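Local coordinates for protein TlmII (Streptoalloteichus hindustanus, PDB 4HVM) that probably acts in tallysomycin biosynthesis as a condensation-type protein of nonribosomal peptide assembly, working with phosphopantetheine-bearing carriers, at residues A[99-110]-A[388-396]; A[213-224]-A[426-436]. All coordinates share one frame; numbering follows the deposited sequence.

Contact 1 spans the two halves of the chain and contact 2 lies within the later one, their centres about 16 Å apart. Contact 2 pairs 213-224 with 426-436 at one border of the six-stranded sheet, whereas contact 1 sets 388-396 against helix 98-110, which packs on the five-stranded sheet. They meet at the short helix 391-394: CB of A392 lies 3.7 Å from CB of V429, and A392 O is 3.8 Å from CG2 of V431. The 388-396 segment therefore has helix 98-110 on one side and the strand 427-434 on another. The bound sulfate belongs to the far end of contact 1 and is probably from the crystallisation liquor.

Contact 1. Residues A[99-110]-A[388-396]; sequences QARCVELLRADR and LFREADLIG. With SO4 (sulfate ion), chain F.
The F389 ring has CG of R390 over one face, offset toward the rim, and the backbone O of Q99 at its edge, 3.6 Å from CZ. C102 approaches the same ring obliquely in a sulfur-aromatic contact, its SG 4.5 Å from the ring centroid. The guanidinium of R390 turns one face to CB of Q99, and the Q99 amide stands 61° from the guanidinium plane. R107 lays one guanidinium face on V103 CG1 of its own helix and uses its edge for the backbone O of D393: NH2 bonds in the carbonyl plane, on a lone pair, and NE adds a weak bond. The extended chain of R107 carries this group across to the second segment, although its CB does not point there.

Segment 388-396 starts on the last residue of strand 385-388, which joins strand 36-44 at the border of the five-stranded sheet, so chain from the later part of the sequence is built onto the first lobe. This resembles the latch crossover of condensation domains. R390 is the N-cap of helix 391-394, and its O accepts from both D393 N and L394 N. Its side chain bends at chi2 (-80°), which brings the guanidinium back over Q99 while CB stays 3.9 Å from CG2 of V103. With an alanine in place of R390, the F389 ring would probably lose the CG that lies over one face, and CB of Q99 the guanidinium packed against it. Deeper in, L394 directs its CB away from the helix, yet its methyls return: CD2 meets CB of L106 at 4.1 Å, and CD1 meets CD1 of L106. Beyond L394, the N of G396 makes a weak bond of 2.9 Å to O1 of the sulfate.

Contact 2. Residues A[213-224]-A[426-436]; sequences GPPETSRLRVPG and EDMVIVLDQRR
This is a strand pairing at the border of the six-stranded sheet, where 216-223, one of the two outermost strands of that sheet within this chain, runs antiparallel to 427-434 with their directions 160° apart. Four hydrogen-bonded pairs, E216-Q434, S218-L432, L220-I430 and V222-M428, carry two backbone bonds each, such as L432 N to S218 O at 2.8 Å. Between them lie the non-hydrogen-bonded pairs T217-D433, R219-V431 and R221-V429. On its other side strand 427-434 bonds to 417-424, so it runs inside the sheet of this lobe of the condensation-type fold.

One face is apolar around L220, V222 and I430, where CD1 of I430 meets CG2 of V222 at 4.2 Å and CD2 of L220 at 4.4 Å; helix 445-459 covers it through L447 and M454. The opposite face carries more polar groups. T217 and D433 stand side by side and point the same way, and T217 OG1 donates to D433 OD1 over 2.7 Å, nearly along the carboxylate C-O axis. The same rotation (OG1 beside the backbone N, chi1 -64°) sets CG2 of T217 3.8 Å from CG1 of V431. R221 lays CG on CG2 of V429, then bends at chi3 (69°); its NE stays 3.8 Å from D427 OD2, a long salt bridge with the oxygen well off the guanidinium plane.

Where 213-224 begins and 426-436 ends, the P215 ring covers one face of the R435 guanidinium, CD sitting 4.0 Å above its centre, and R435 also makes a cation-pi contact with W412.

Contact 1. Residues A[99-110]-A[388-396]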
loop_
_atom_site.group_PDB
_atom_site.type_symbol
_atom_site.label_atom_id
_atom_site.label_comp_id
_atom_site.label_asym_id
_atom_site.label_seq_id
_atom_site.Cartn_x
_atom_site.Cartn_y
_atom_site.Cartn_z
ATOM N N GLN A 99 -2.504 5.777 -23.726
ATOM C CA GLN A 99 -2.760 5.503 -22.313
ATOM C C GLN A 99 -2.354 4.090 -21.902
ATOM O O GLN A 99 -1.812 3.884 -20.812
ATOM C CB GLN A 99 -4.224 5.773 -21.953
ATOM C CG GLN A 99 -4.631 7.235 -22.108
ATOM C CD GLN A 99 -5.852 7.599 -21.280
ATOM O OE1 GLN A 99 -6.483 6.734 -20.671
ATOM N NE2 GLN A 99 -6.189 8.885 -21.251
ATOM N N ALA A 100 -2.611 3.121 -22.773
ATOM C CA ALA A 100 -2.231 1.742 -22.499
ATOM C C ALA A 100 -0.717 1.601 -22.459
ATOM O O ALA A 100 -0.187 0.774 -21.718
ATOM C CB ALA A 100 -2.816 0.806 -23.546
ATOM N N ARG A 101 -0.028 2.412 -23.257
ATOM C CA ARG A 101 1.428 2.378 -23.321
ATOM C C ARG A 101 2.039 3.006 -22.078
ATOM O O ARG A 101 3.075 2.555 -21.586
ATOM C CB ARG A 101 1.926 3.115 -24.563
ATOM C CG ARG A 101 1.274 2.681 -25.861
ATOM C CD ARG A 101 1.699 1.287 -26.273
ATOM N NE ARG A 101 0.898 0.237 -25.650
ATOM C CZ ARG A 101 -0.248 -0.227 -26.140
ATOM N NH1 ARG A 101 -0.899 -1.192 -25.503
ATOM N NH2 ARG A 101 -0.747 0.275 -27.263
ATOM N N CYS A 102 1.391 4.053 -21.576
ATOM C CA CYS A 102 1.882 4.767 -20.403
ATOM C C CYS A 102 1.857 3.867 -19.172
ATOM O O CYS A 102 2.716 3.970 -18.294
ATOM C CB CYS A 102 1.054 6.029 -20.162
ATOM S SG CYS A 102 1.701 7.091 -18.856
ATOM N N VAL A 103 0.867 2.982 -19.120
ATOM C CA VAL A 103 0.773 2.001 -18.045
ATOM C C VAL A 103 1.906 0.997 -18.170
ATOM O O VAL A 103 2.557 0.649 -17.186
ATOM C CB VAL A 103 -0.577 1.260 -18.062
ATOM C CG1 VAL A 103 -0.578 0.111 -17.062
ATOM C CG2 VAL A 103 -1.712 2.220 -17.768
ATOM N N GLU A 104 2.141 0.535 -19.392
ATOM C CA GLU A 104 3.213 -0.411 -19.655
ATOM C C GLU A 104 4.572 0.236 -19.409
ATOM O O GLU A 104 5.533 -0.440 -19.057
ATOM C CB GLU A 104 3.123 -0.934 -21.092
ATOM C CG GLU A 104 1.868 -1.748 -21.388
ATOM C CD GLU A 104 1.540 -1.804 -22.873
ATOM O OE1 GLU A 104 2.218 -1.113 -23.663
ATOM O OE2 GLU A 104 0.601 -2.537 -23.250
ATOM N N LEU A 105 4.646 1.550 -19.590
ATOM C CA LEU A 105 5.893 2.276 -19.369
ATOM C C LEU A 105 6.254 2.310 -17.886
ATOM O O LEU A 105 7.373 1.975 -17.499
ATOM C CB LEU A 105 5.780 3.701 -19.918
ATOM C CG LEU A 105 7.007 4.616 -19.863
ATOM C CD1 LEU A 105 7.038 5.516 -21.086
ATOM C CD2 LEU A 105 6.999 5.456 -18.599
ATOM N N LEU A 106 5.301 2.733 -17.064
ATOM C CA LEU A 106 5.521 2.846 -15.627
ATOM C C LEU A 106 5.773 1.485 -14.986
ATOM O O LEU A 106 6.618 1.353 -14.100
ATOM C CB LEU A 106 4.333 3.541 -14.963
ATOM C CG LEU A 106 4.118 4.991 -15.392
ATOM C CD1 LEU A 106 2.875 5.562 -14.748
ATOM C CD2 LEU A 106 5.335 5.823 -15.029
ATOM N N ARG A 107 5.033 0.476 -15.438
ATOM C CA ARG A 107 5.243 -0.892 -14.983
ATOM C C ARG A 107 6.654 -1.363 -15.311
ATOM O O ARG A 107 7.306 -2.013 -14.494
ATOM C CB ARG A 107 4.235 -1.841 -15.629
ATOM C CG ARG A 107 2.854 -1.834 -15.003
ATOM C CD ARG A 107 1.928 -2.789 -15.745
ATOM N NE ARG A 107 0.609 -2.880 -15.126
ATOM C CZ ARG A 107 -0.366 -3.672 -15.559
ATOM N NH1 ARG A 107 -0.171 -4.442 -16.619
ATOM N NH2 ARG A 107 -1.535 -3.694 -14.933
ATOM N N ALA A 108 7.117 -1.032 -16.513
ATOM C CA ALA A 108 8.438 -1.451 -16.963
ATOM C C ALA A 108 9.541 -0.806 -16.138
ATOM O O ALA A 108 10.503 -1.469 -15.748
ATOM C CB ALA A 108 8.623 -1.126 -18.436
ATOM N N ASP A 109 9.396 0.487 -15.866
ATOM C CA ASP A 109 10.376 1.206 -15.063
ATOM C C ASP A 109 10.324 0.736 -13.615
ATOM O O ASP A 109 11.321 0.793 -12.897
ATOM C CB ASP A 109 10.133 2.713 -15.135
ATOM C CG ASP A 109 11.228 3.512 -14.454
ATOM O OD1 ASP A 109 12.286 3.736 -15.081
ATOM O OD2 ASP A 109 11.037 3.915 -13.289
ATOM N N ARG A 110 9.151 0.275 -13.194
ATOM C CA ARG A 110 8.960 -0.249 -11.849
ATOM C C ARG A 110 9.695 -1.570 -11.662
ATOM O O ARG A 110 10.204 -1.863 -10.581
ATOM C CB ARG A 110 7.468 -0.436 -11.572
ATOM C CG ARG A 110 7.136 -0.989 -10.198
ATOM C CD ARG A 110 5.710 -1.495 -10.167
ATOM N NE ARG A 110 5.528 -2.612 -11.088
ATOM C CZ ARG A 110 4.348 -3.111 -11.436
ATOM N NH1 ARG A 110 4.290 -4.131 -12.280
ATOM N NH2 ARG A 110 3.229 -2.590 -10.946
ATOM N N LEU A 388 -6.787 10.974 -11.263
ATOM C CA LEU A 388 -5.944 9.802 -11.070
ATOM C C LEU A 388 -5.809 9.057 -12.392
ATOM O O LEU A 388 -6.749 9.014 -13.185
ATOM C CB LEU A 388 -6.532 8.883 -9.998
ATOM C CG LEU A 388 -6.098 9.109 -8.545
ATOM C CD1 LEU A 388 -6.405 10.523 -8.075
ATOM C CD2 LEU A 388 -6.757 8.085 -7.634
ATOM N N PHE A 389 -4.637 8.479 -12.630
ATOM C CA PHE A 389 -4.377 7.802 -13.895
ATOM C C PHE A 389 -4.300 6.285 -13.753
ATOM O O PHE A 389 -3.314 5.753 -13.243
ATOM C CB PHE A 389 -3.100 8.337 -14.551
ATOM C CG PHE A 389 -2.724 7.608 -15.808
ATOM C CD1 PHE A 389 -3.519 7.702 -16.939
ATOM C CD2 PHE A 389 -1.587 6.822 -15.858
ATOM C CE1 PHE A 389 -3.185 7.026 -18.097
ATOM C CE2 PHE A 389 -1.248 6.146 -17.015
ATOM C CZ PHE A 389 -2.047 6.247 -18.135
ATOM N N ARG A 390 -5.352 5.608 -14.210
ATOM C CA ARG A 390 -5.392 4.146 -14.284
ATOM C C ARG A 390 -4.897 3.468 -13.012
ATOM O O ARG A 390 -4.135 2.505 -13.075
ATOM C CB ARG A 390 -4.580 3.648 -15.487
ATOM C CG ARG A 390 -5.102 4.103 -16.844
ATOM C CD ARG A 390 -6.289 3.269 -17.308
ATOM N NE ARG A 390 -6.744 3.668 -18.637
ATOM C CZ ARG A 390 -6.265 3.171 -19.774
ATOM N NH1 ARG A 390 -5.311 2.250 -19.750
ATOM N NH2 ARG A 390 -6.739 3.597 -20.938
ATOM N N GLU A 391 -5.323 3.979 -11.861
ATOM C CA GLU A 391 -4.872 3.451 -10.577
ATOM C C GLU A 391 -5.126 1.950 -10.448
ATOM O O GLU A 391 -4.314 1.223 -9.880
ATOM C CB GLU A 391 -5.535 4.204 -9.422
ATOM C CG GLU A 391 -4.990 3.836 -8.050
ATOM C CD GLU A 391 -5.641 4.627 -6.932
ATOM O OE1 GLU A 391 -6.887 4.616 -6.835
ATOM O OE2 GLU A 391 -4.903 5.265 -6.152
ATOM N N ALA A 392 -6.248 1.495 -10.997
ATOM C CA ALA A 392 -6.617 0.084 -10.960
ATOM C C ALA A 392 -5.622 -0.805 -11.700
ATOM O O ALA A 392 -5.419 -1.962 -11.333
ATOM C CB ALA A 392 -8.008 -0.107 -11.525
ATOM N N ASP A 393 -5.009 -0.260 -12.744
ATOM C CA ASP A 393 -4.075 -1.022 -13.567
ATOM C C ASP A 393 -2.635 -0.899 -13.069
ATOM O O ASP A 393 -1.798 -1.757 -13.347
ATOM C CB ASP A 393 -4.169 -0.594 -15.036
ATOM C CG ASP A 393 -5.495 -0.973 -15.671
ATOM O OD1 ASP A 393 -6.104 -1.976 -15.232
ATOM O OD2 ASP A 393 -5.923 -0.272 -16.614
ATOM N N LEU A 394 -2.350 0.166 -12.326
ATOM C CA LEU A 394 -1.009 0.382 -11.802
ATOM C C LEU A 394 -0.798 -0.358 -10.488
ATOM O O LEU A 394 0.335 -0.619 -10.095
ATOM C CB LEU A 394 -0.725 1.873 -11.630
ATOM C CG LEU A 394 -0.458 2.639 -12.921
ATOM C CD1 LEU A 394 -0.319 4.127 -12.651
ATOM C CD2 LEU A 394 0.789 2.098 -13.598
ATOM N N ILE A 395 -1.892 -0.692 -9.810
ATOM C CA ILE A 395 -1.814 -1.504 -8.599
ATOM C C ILE A 395 -1.441 -2.944 -8.945
ATOM O O ILE A 395 -2.218 -3.664 -9.573
ATOM C CB ILE A 395 -3.141 -1.498 -7.818
ATOM C CG1 ILE A 395 -3.371 -0.130 -7.183
ATOM C CG2 ILE A 395 -3.127 -2.560 -6.738
ATOM C CD1 ILE A 395 -4.689 -0.015 -6.456
ATOM N N GLY A 396 -0.244 -3.353 -8.540
ATOM C CA GLY A 396 0.244 -4.692 -8.819
ATOM C C GLY A 396 -0.152 -5.682 -7.742
ATOM O O GLY A 396 0.697 -6.223 -7.034
HETATM S S SO4 F . 1.329 -1.819 -5.227
HETATM O O1 SO4 F . 0.394 -2.788 -5.795
HETATM O O2 SO4 F . 2.489 -2.505 -4.662
HETATM O O3 SO4 F . 1.775 -0.913 -6.282
HETATM O O4 SO4 F . 0.662 -1.064 -4.169
#

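Contact 2. Residues A[213-224]-A[426-436]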
loop_
_atom_site.group_PDB
_atom_site.type_symbol
_atom_site.label_atom_id
_atom_site.label_comp_id
_atom_site.label_asym_id
_atom_site.label_seq_id
_atom_site.Cartn_x
_atom_site.Cartn_y
_atom_site.Cartn_z
ATOM N N GLY A 213 -0.870 -23.392 -5.947
ATOM C CA GLY A 213 -1.075 -22.975 -7.324
ATOM C C GLY A 213 -0.479 -21.613 -7.632
ATOM O O GLY A 213 -0.117 -20.875 -6.715
ATOM N N PRO A 214 -0.374 -21.271 -8.928
ATOM C CA PRO A 214 0.165 -19.979 -9.375
ATOM C C PRO A 214 -0.833 -18.846 -9.178
ATOM O O PRO A 214 -2.041 -19.084 -9.223
ATOM C CB PRO A 214 0.408 -20.203 -10.867
ATOM C CG PRO A 214 -0.602 -21.219 -11.256
ATOM C CD PRO A 214 -0.771 -22.124 -10.062
ATOM N N PRO A 215 -0.333 -17.619 -8.971
ATOM C CA PRO A 215 -1.205 -16.465 -8.726
ATOM C C PRO A 215 -1.988 -16.044 -9.967
ATOM O O PRO A 215 -1.404 -15.842 -11.030
ATOM C CB PRO A 215 -0.221 -15.367 -8.316
ATOM C CG PRO A 215 1.067 -15.755 -8.953
ATOM C CD PRO A 215 1.095 -17.254 -8.935
ATOM N N GLU A 216 -3.302 -15.913 -9.821
ATOM C CA GLU A 216 -4.162 -15.492 -10.920
ATOM C C GLU A 216 -5.004 -14.283 -10.519
ATOM O O GLU A 216 -5.457 -14.183 -9.380
ATOM C CB GLU A 216 -5.050 -16.651 -11.373
ATOM C CG GLU A 216 -5.779 -17.365 -10.243
ATOM C CD GLU A 216 -6.458 -18.640 -10.712
ATOM O OE1 GLU A 216 -6.562 -18.839 -11.941
ATOM O OE2 GLU A 216 -6.883 -19.445 -9.854
ATOM N N THR A 217 -5.215 -13.370 -11.463
ATOM C CA THR A 217 -5.877 -12.100 -11.176
ATOM C C THR A 217 -7.307 -12.017 -11.713
ATOM O O THR A 217 -7.575 -12.358 -12.864
ATOM C CB THR A 217 -5.052 -10.927 -11.736
ATOM O OG1 THR A 217 -3.794 -10.865 -11.053
ATOM C CG2 THR A 217 -5.783 -9.606 -11.560
ATOM N N SER A 218 -8.218 -11.557 -10.860
ATOM C CA SER A 218 -9.601 -11.325 -11.246
ATOM C C SER A 218 -10.006 -9.918 -10.830
ATOM O O SER A 218 -9.522 -9.407 -9.820
ATOM C CB SER A 218 -10.518 -12.348 -10.579
ATOM O OG SER A 218 -10.063 -13.668 -10.808
ATOM N N ARG A 219 -10.890 -9.293 -11.602
ATOM C CA ARG A 219 -11.306 -7.921 -11.318
ATOM C C ARG A 219 -12.821 -7.752 -11.289
ATOM O O ARG A 219 -13.543 -8.351 -12.088
ATOM C CB ARG A 219 -10.692 -6.954 -12.333
ATOM C CG ARG A 219 -9.183 -6.862 -12.249
ATOM C CD ARG A 219 -8.618 -5.908 -13.287
ATOM N NE ARG A 219 -7.158 -5.926 -13.290
ATOM C CZ ARG A 219 -6.428 -6.810 -13.959
ATOM N NH1 ARG A 219 -7.022 -7.751 -14.681
ATOM N NH2 ARG A 219 -5.103 -6.757 -13.905
ATOM N N LEU A 220 -13.287 -6.934 -10.352
ATOM C CA LEU A 220 -14.694 -6.581 -10.247
ATOM C C LEU A 220 -14.845 -5.066 -10.214
ATOM O O LEU A 220 -14.424 -4.415 -9.258
ATOM C CB LEU A 220 -15.302 -7.183 -8.979
ATOM C CG LEU A 220 -16.737 -6.751 -8.654
ATOM C CD1 LEU A 220 -17.709 -7.264 -9.708
ATOM C CD2 LEU A 220 -17.137 -7.221 -7.269
ATOM N N ARG A 221 -15.441 -4.504 -11.259
ATOM C CA ARG A 221 -15.638 -3.063 -11.323
ATOM C C ARG A 221 -16.894 -2.669 -10.564
ATOM O O ARG A 221 -17.990 -3.117 -10.893
ATOM C CB ARG A 221 -15.746 -2.589 -12.772
ATOM C CG ARG A 221 -15.603 -1.083 -12.934
ATOM C CD ARG A 221 -15.951 -0.648 -14.344
ATOM N NE ARG A 221 -17.373 -0.816 -14.614
ATOM C CZ ARG A 221 -17.881 -1.109 -15.805
ATOM N NH1 ARG A 221 -17.084 -1.278 -16.852
ATOM N NH2 ARG A 221 -19.193 -1.240 -15.945
ATOM N N VAL A 222 -16.725 -1.830 -9.549
ATOM C CA VAL A 222 -17.839 -1.371 -8.732
ATOM C C VAL A 222 -18.136 0.091 -9.032
ATOM O O VAL A 222 -17.226 0.919 -9.035
ATOM C CB VAL A 222 -17.531 -1.531 -7.230
ATOM C CG1 VAL A 222 -18.554 -0.796 -6.388
ATOM C CG2 VAL A 222 -17.478 -3.003 -6.853
ATOM N N PRO A 223 -19.410 0.407 -9.307
ATOM C CA PRO A 223 -19.816 1.799 -9.518
ATOM C C PRO A 223 -19.450 2.639 -8.302
ATOM O O PRO A 223 -19.670 2.195 -7.175
ATOM C CB PRO A 223 -21.336 1.699 -9.647
ATOM C CG PRO A 223 -21.583 0.311 -10.133
ATOM C CD PRO A 223 -20.537 -0.530 -9.462
ATOM N N GLY A 224 -18.896 3.825 -8.536
ATOM C CA GLY A 224 -18.440 4.698 -7.469
ATOM C C GLY A 224 -19.477 4.955 -6.395
ATOM O O GLY A 224 -19.153 5.043 -5.212
ATOM N N GLU A 426 -14.953 7.139 -12.661
ATOM C CA GLU A 426 -15.730 7.410 -11.461
ATOM C C GLU A 426 -16.134 6.099 -10.804
ATOM O O GLU A 426 -17.131 6.037 -10.087
ATOM C CB GLU A 426 -16.975 8.237 -11.786
ATOM C CG GLU A 426 -16.690 9.650 -12.269
ATOM C CD GLU A 426 -16.520 9.735 -13.775
ATOM O OE1 GLU A 426 -17.545 9.784 -14.490
ATOM O OE2 GLU A 426 -15.362 9.757 -14.243
ATOM N N ASP A 427 -15.360 5.048 -11.058
ATOM C CA ASP A 427 -15.638 3.734 -10.489
ATOM C C ASP A 427 -14.465 3.229 -9.654
ATOM O O ASP A 427 -13.353 3.742 -9.761
ATOM C CB ASP A 427 -15.943 2.725 -11.598
ATOM C CG ASP A 427 -17.152 3.115 -12.424
ATOM O OD1 ASP A 427 -18.087 3.721 -11.858
ATOM O OD2 ASP A 427 -17.166 2.814 -13.638
HETATM N N MSE A 428 -14.724 2.227 -8.823
HETATM C CA MSE A 428 -13.676 1.554 -8.071
HETATM C C MSE A 428 -13.532 0.138 -8.607
HETATM O O MSE A 428 -14.528 -0.533 -8.881
HETATM C CB MSE A 428 -14.027 1.513 -6.583
HETATM C CG MSE A 428 -14.090 2.879 -5.927
HETATM SE SE MSE A 428 -12.332 3.722 -5.867
HETATM C CE MSE A 428 -11.701 3.082 -4.135
ATOM N N VAL A 429 -12.294 -0.314 -8.771
ATOM C CA VAL A 429 -12.047 -1.662 -9.260
ATOM C C VAL A 429 -11.359 -2.509 -8.199
ATOM O O VAL A 429 -10.288 -2.155 -7.708
ATOM C CB VAL A 429 -11.200 -1.655 -10.544
ATOM C CG1 VAL A 429 -10.859 -3.076 -10.972
ATOM C CG2 VAL A 429 -11.936 -0.931 -11.647
ATOM N N ILE A 430 -11.989 -3.622 -7.844
ATOM C CA ILE A 430 -11.412 -4.560 -6.891
ATOM C C ILE A 430 -10.511 -5.571 -7.600
ATOM O O ILE A 430 -10.980 -6.384 -8.395
ATOM C CB ILE A 430 -12.511 -5.310 -6.118
ATOM C CG1 ILE A 430 -13.378 -4.321 -5.340
ATOM C CG2 ILE A 430 -11.896 -6.326 -5.181
ATOM C CD1 ILE A 430 -14.521 -4.971 -4.584
ATOM N N VAL A 431 -9.214 -5.511 -7.319
ATOM C CA VAL A 431 -8.266 -6.429 -7.942
ATOM C C VAL A 431 -7.926 -7.582 -7.002
ATOM O O VAL A 431 -7.393 -7.372 -5.913
ATOM C CB VAL A 431 -6.974 -5.713 -8.366
ATOM C CG1 VAL A 431 -6.060 -6.678 -9.093
ATOM C CG2 VAL A 431 -7.291 -4.517 -9.246
ATOM N N LEU A 432 -8.234 -8.802 -7.433
ATOM C CA LEU A 432 -8.061 -9.983 -6.589
ATOM C C LEU A 432 -6.928 -10.867 -7.083
ATOM O O LEU A 432 -6.895 -11.249 -8.251
ATOM C CB LEU A 432 -9.354 -10.799 -6.537
ATOM C CG LEU A 432 -9.280 -12.160 -5.849
ATOM C CD1 LEU A 432 -9.066 -11.999 -4.354
ATOM C CD2 LEU A 432 -10.535 -12.974 -6.131
ATOM N N ASP A 433 -6.007 -11.197 -6.183
ATOM C CA ASP A 433 -4.903 -12.099 -6.497
ATOM C C ASP A 433 -5.022 -13.361 -5.648
ATOM O O ASP A 433 -4.867 -13.312 -4.431
ATOM C CB ASP A 433 -3.561 -11.411 -6.242
ATOM C CG ASP A 433 -3.330 -10.223 -7.159
ATOM O OD1 ASP A 433 -3.607 -10.341 -8.372
ATOM O OD2 ASP A 433 -2.887 -9.166 -6.665
ATOM N N GLN A 434 -5.302 -14.492 -6.288
ATOM C CA GLN A 434 -5.535 -15.734 -5.556
ATOM C C GLN A 434 -4.547 -16.843 -5.884
ATOM O O GLN A 434 -3.912 -16.839 -6.935
ATOM C CB GLN A 434 -6.960 -16.240 -5.791
ATOM C CG GLN A 434 -8.008 -15.505 -4.986
ATOM C CD GLN A 434 -9.088 -16.430 -4.457
ATOM O OE1 GLN A 434 -9.135 -16.730 -3.264
ATOM N NE2 GLN A 434 -9.967 -16.881 -5.344
ATOM N N ARG A 435 -4.423 -17.785 -4.956
ATOM C CA ARG A 435 -3.679 -19.017 -5.178
ATOM C C ARG A 435 -4.513 -20.166 -4.622
ATOM O O ARG A 435 -4.545 -20.386 -3.411
ATOM C CB ARG A 435 -2.317 -18.964 -4.483
ATOM C CG ARG A 435 -1.468 -17.766 -4.868
ATOM C CD ARG A 435 -0.026 -17.929 -4.423
ATOM N NE ARG A 435 0.759 -16.733 -4.714
ATOM C CZ ARG A 435 2.042 -16.742 -5.063
ATOM N NH1 ARG A 435 2.695 -17.891 -5.175
ATOM N NH2 ARG A 435 2.669 -15.599 -5.307
ATOM N N ARG A 436 -5.200 -20.882 -5.510
ATOM C CA ARG A 436 -6.153 -21.914 -5.104
ATOM C C ARG A 436 -5.473 -23.064 -4.364
ATOM O O ARG A 436 -4.383 -23.496 -4.739
ATOM C CB ARG A 436 -6.903 -22.458 -6.324
ATOM C CG ARG A 436 -8.276 -23.042 -6.008
ATOM C CD ARG A 436 -9.347 -21.959 -5.989
ATOM N NE ARG A 436 -9.580 -21.402 -7.319
ATOM C CZ ARG A 436 -10.493 -20.476 -7.595
ATOM N NH1 ARG A 436 -11.266 -19.995 -6.631
ATOM N NH2 ARG A 436 -10.633 -20.032 -8.837
#